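Local coordinates for putative TIM-barrel metal-dependent hydrolase (Mycobacterium avium subsp. paratuberculosis S397, PDB 4DZI), which is a putative metal-dependent hydrolase of the amidohydrolase family that binds two cadmium ions and probably uses a two-metal site for hydrolysis, at residues A141-H144 with A145-W149. Numbering follows the deposited sequence.
Sequences ASVH and AFNLW
One face of the His144 imidazole is covered by Leu148, one helical turn later: CG of the leucine stands 4.2 Å from the ring centroid and 22° off the ring normal, a CH-pi contact shifted toward the rim. The CD1 methyl of Leu148 reaches the outer part of the ring, 3.6 Å from NE2 of His144. This overlap depends on the histidine torsion, since a chi1 of -173° swings the ring over toward the following turn. Leucine suits the place through its branched apolar end, whose CG and CD1 lay carbon on the imidazole. Val143 O sits off the edge of the Phe146 ring, and its close approach is to CB of Phe146, at 3.5 Å. Phe183 of helix 174-186 meets the imidazole edge-to-face, while the phenyl group of Phe146 extends away to stack with Phe23.

The valine and asparagine side chains of Val143 and Asn147 lie alongside each other, with CG1 of Val143 3.8 Å from ND2 of Asn147. Beneath these side chains run regular alpha-helical i to i+4 bonds, among them Asn147 N to Val143 O at 2.9 Å and Leu148 N to His144 O at 2.9 Å. Ala145 is buried, where a mere methyl probably suits close packing, and its N bonds to Ala141 O at 3.0 Å.

This part of helix 136-153 packs on helix 174-186 in a putative TIM-barrel hydrolase; with the side chain of Phe146 about 13 Å from a bound cadmium ion, it is structural packing and not part of the metal site. Chemically, the buried Asn147 amide is satisfied at both ends, OD1 by Ile168 N and ND2 by OE2 of Glu180, which ND1 of His144 shares; that carboxylate's negative charge would probably favour a proton on ND1 and polarise the imidazole beneath its leucine cover.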
ATOM      1  N   ALA C 141      17.393  25.337   2.684  1.00 16.47           N
ATOM      2  CA  ALA C 141      18.799  25.729   2.695  1.00 17.03           C
ATOM      3  C   ALA C 141      19.698  24.531   2.461  1.00 18.01           C
ATOM      4  O   ALA C 141      20.788  24.659   1.863  1.00 16.69           O
ATOM      5  CB  ALA C 141      19.157  26.401   4.012  1.00 19.26           C
ATOM      6  N   SER C 142      19.278  23.366   2.955  1.00 15.73           N
ATOM      7  CA  SER C 142      20.131  22.200   2.863  1.00 12.58           C
ATOM      8  C   SER C 142      20.093  21.644   1.440  1.00 13.86           C
ATOM      9  O   SER C 142      21.099  21.155   0.945  1.00 15.22           O
ATOM     10  CB  SER C 142      19.721  21.073   3.853  1.00 12.44           C
ATOM     11  OG  SER C 142      19.873  21.488   5.223  1.00 16.48           O
ATOM     12  N   VAL C 143      18.920  21.710   0.789  1.00 13.00           N
ATOM     13  CA  VAL C 143      18.817  21.262  -0.583  1.00 12.95           C
ATOM     14  C   VAL C 143      19.680  22.206  -1.444  1.00 18.04           C
ATOM     15  O   VAL C 143      20.427  21.756  -2.320  1.00 14.80           O
ATOM     16  CB  VAL C 143      17.343  21.239  -1.047  1.00 13.91           C
ATOM     17  CG1 VAL C 143      17.230  21.180  -2.557  1.00 19.17           C
ATOM     18  CG2 VAL C 143      16.606  20.059  -0.398  1.00 15.63           C
ATOM     19  N   HIS C 144      19.643  23.510  -1.171  1.00 16.74           N
ATOM     20  CA  HIS C 144      20.475  24.408  -1.974  1.00 17.97           C
ATOM     21  C   HIS C 144      21.959  24.121  -1.784  1.00 17.76           C
ATOM     22  O   HIS C 144      22.725  24.050  -2.770  1.00 16.80           O
ATOM     23  CB  HIS C 144      20.126  25.893  -1.716  1.00 17.86           C
ATOM     24  CG  HIS C 144      20.833  26.821  -2.645  1.00 17.00           C
ATOM     25  ND1 HIS C 144      20.680  26.742  -3.991  1.00 18.18           N
ATOM     26  CD2 HIS C 144      21.753  27.837  -2.403  1.00 23.12           C
ATOM     27  CE1 HIS C 144      21.455  27.685  -4.577  1.00 23.42           C
ATOM     28  NE2 HIS C 144      22.104  28.354  -3.603  1.00 19.91           N
ATOM     29  N   ALA C 145      22.385  23.913  -0.534  1.00 15.59           N
ATOM     30  CA  ALA C 145      23.798  23.607  -0.227  1.00 15.49           C
ATOM     31  C   ALA C 145      24.246  22.362  -0.986  1.00 14.70           C
ATOM     32  O   ALA C 145      25.311  22.329  -1.625  1.00 16.30           O
ATOM     33  CB  ALA C 145      23.968  23.362   1.264  1.00 20.30           C
ATOM     34  N   PHE C 146      23.396  21.335  -0.946  1.00 14.53           N
ATOM     35  CA  PHE C 146      23.664  20.108  -1.633  1.00 13.53           C
ATOM     36  C   PHE C 146      23.823  20.303  -3.151  1.00 11.38           C
ATOM     37  O   PHE C 146      24.729  19.727  -3.772  1.00 14.23           O
ATOM     38  CB  PHE C 146      22.515  19.099  -1.368  1.00 13.28           C
ATOM     39  CG  PHE C 146      22.634  17.831  -2.195  1.00 13.26           C
ATOM     40  CD1 PHE C 146      23.493  16.826  -1.798  1.00 17.67           C
ATOM     41  CD2 PHE C 146      21.922  17.676  -3.383  1.00 15.42           C
ATOM     42  CE1 PHE C 146      23.610  15.655  -2.544  1.00 17.05           C
ATOM     43  CE2 PHE C 146      22.072  16.527  -4.165  1.00 13.96           C
ATOM     44  CZ  PHE C 146      22.924  15.517  -3.723  1.00 16.59           C
ATOM     45  N   ASN C 147      22.919  21.074  -3.740  1.00 13.48           N
ATOM     46  CA  ASN C 147      22.930  21.300  -5.174  1.00 14.23           C
ATOM     47  C   ASN C 147      24.200  22.066  -5.570  1.00 16.65           C
ATOM     48  O   ASN C 147      24.766  21.792  -6.617  1.00 15.54           O
ATOM     49  CB  ASN C 147      21.689  22.084  -5.572  1.00 12.57           C
ATOM     50  CG  ASN C 147      20.429  21.242  -5.532  1.00 11.60           C
ATOM     51  OD1 ASN C 147      20.490  20.018  -5.463  1.00 14.65           O
ATOM     52  ND2 ASN C 147      19.278  21.905  -5.623  1.00 10.62           N
ATOM     53  N   LEU C 148      24.638  23.008  -4.728  1.00 16.46           N
ATOM     54  CA  LEU C 148      25.907  23.716  -4.980  1.00 19.66           C
ATOM     55  C   LEU C 148      27.067  22.720  -4.943  1.00 18.62           C
ATOM     56  O   LEU C 148      27.939  22.738  -5.810  1.00 18.19           O
ATOM     57  CB  LEU C 148      26.119  24.829  -3.939  1.00 16.02           C
ATOM     58  CG  LEU C 148      25.219  26.080  -4.045  1.00 15.42           C
ATOM     59  CD1 LEU C 148      25.330  26.994  -2.830  1.00 20.15           C
ATOM     60  CD2 LEU C 148      25.585  26.840  -5.309  1.00 21.23           C
ATOM     61  N   TRP C 149      27.093  21.854  -3.918  1.00 14.35           N
ATOM     62  CA  TRP C 149      28.101  20.835  -3.838  1.00 15.11           C
ATOM     63  C   TRP C 149      28.092  19.946  -5.076  1.00 13.75           C
ATOM     64  O   TRP C 149      29.131  19.568  -5.627  1.00 15.70           O
ATOM     65  CB  TRP C 149      27.927  19.977  -2.551  1.00 13.60           C
ATOM     66  CG  TRP C 149      28.728  18.723  -2.747  1.00 15.71           C
ATOM     67  CD1 TRP C 149      30.105  18.587  -2.627  1.00 16.18           C
ATOM     68  CD2 TRP C 149      28.255  17.443  -3.306  1.00 11.35           C
ATOM     69  NE1 TRP C 149      30.502  17.349  -3.002  1.00 17.92           N
ATOM     70  CE2 TRP C 149      29.411  16.591  -3.401  1.00 15.51           C
ATOM     71  CE3 TRP C 149      26.989  16.928  -3.671  1.00 12.42           C
ATOM     72  CZ2 TRP C 149      29.341  15.291  -3.886  1.00 15.85           C
ATOM     73  CZ3 TRP C 149      26.925  15.600  -4.142  1.00 12.90           C
ATOM     74  CH2 TRP C 149      28.086  14.802  -4.258  1.00 14.27           C
TER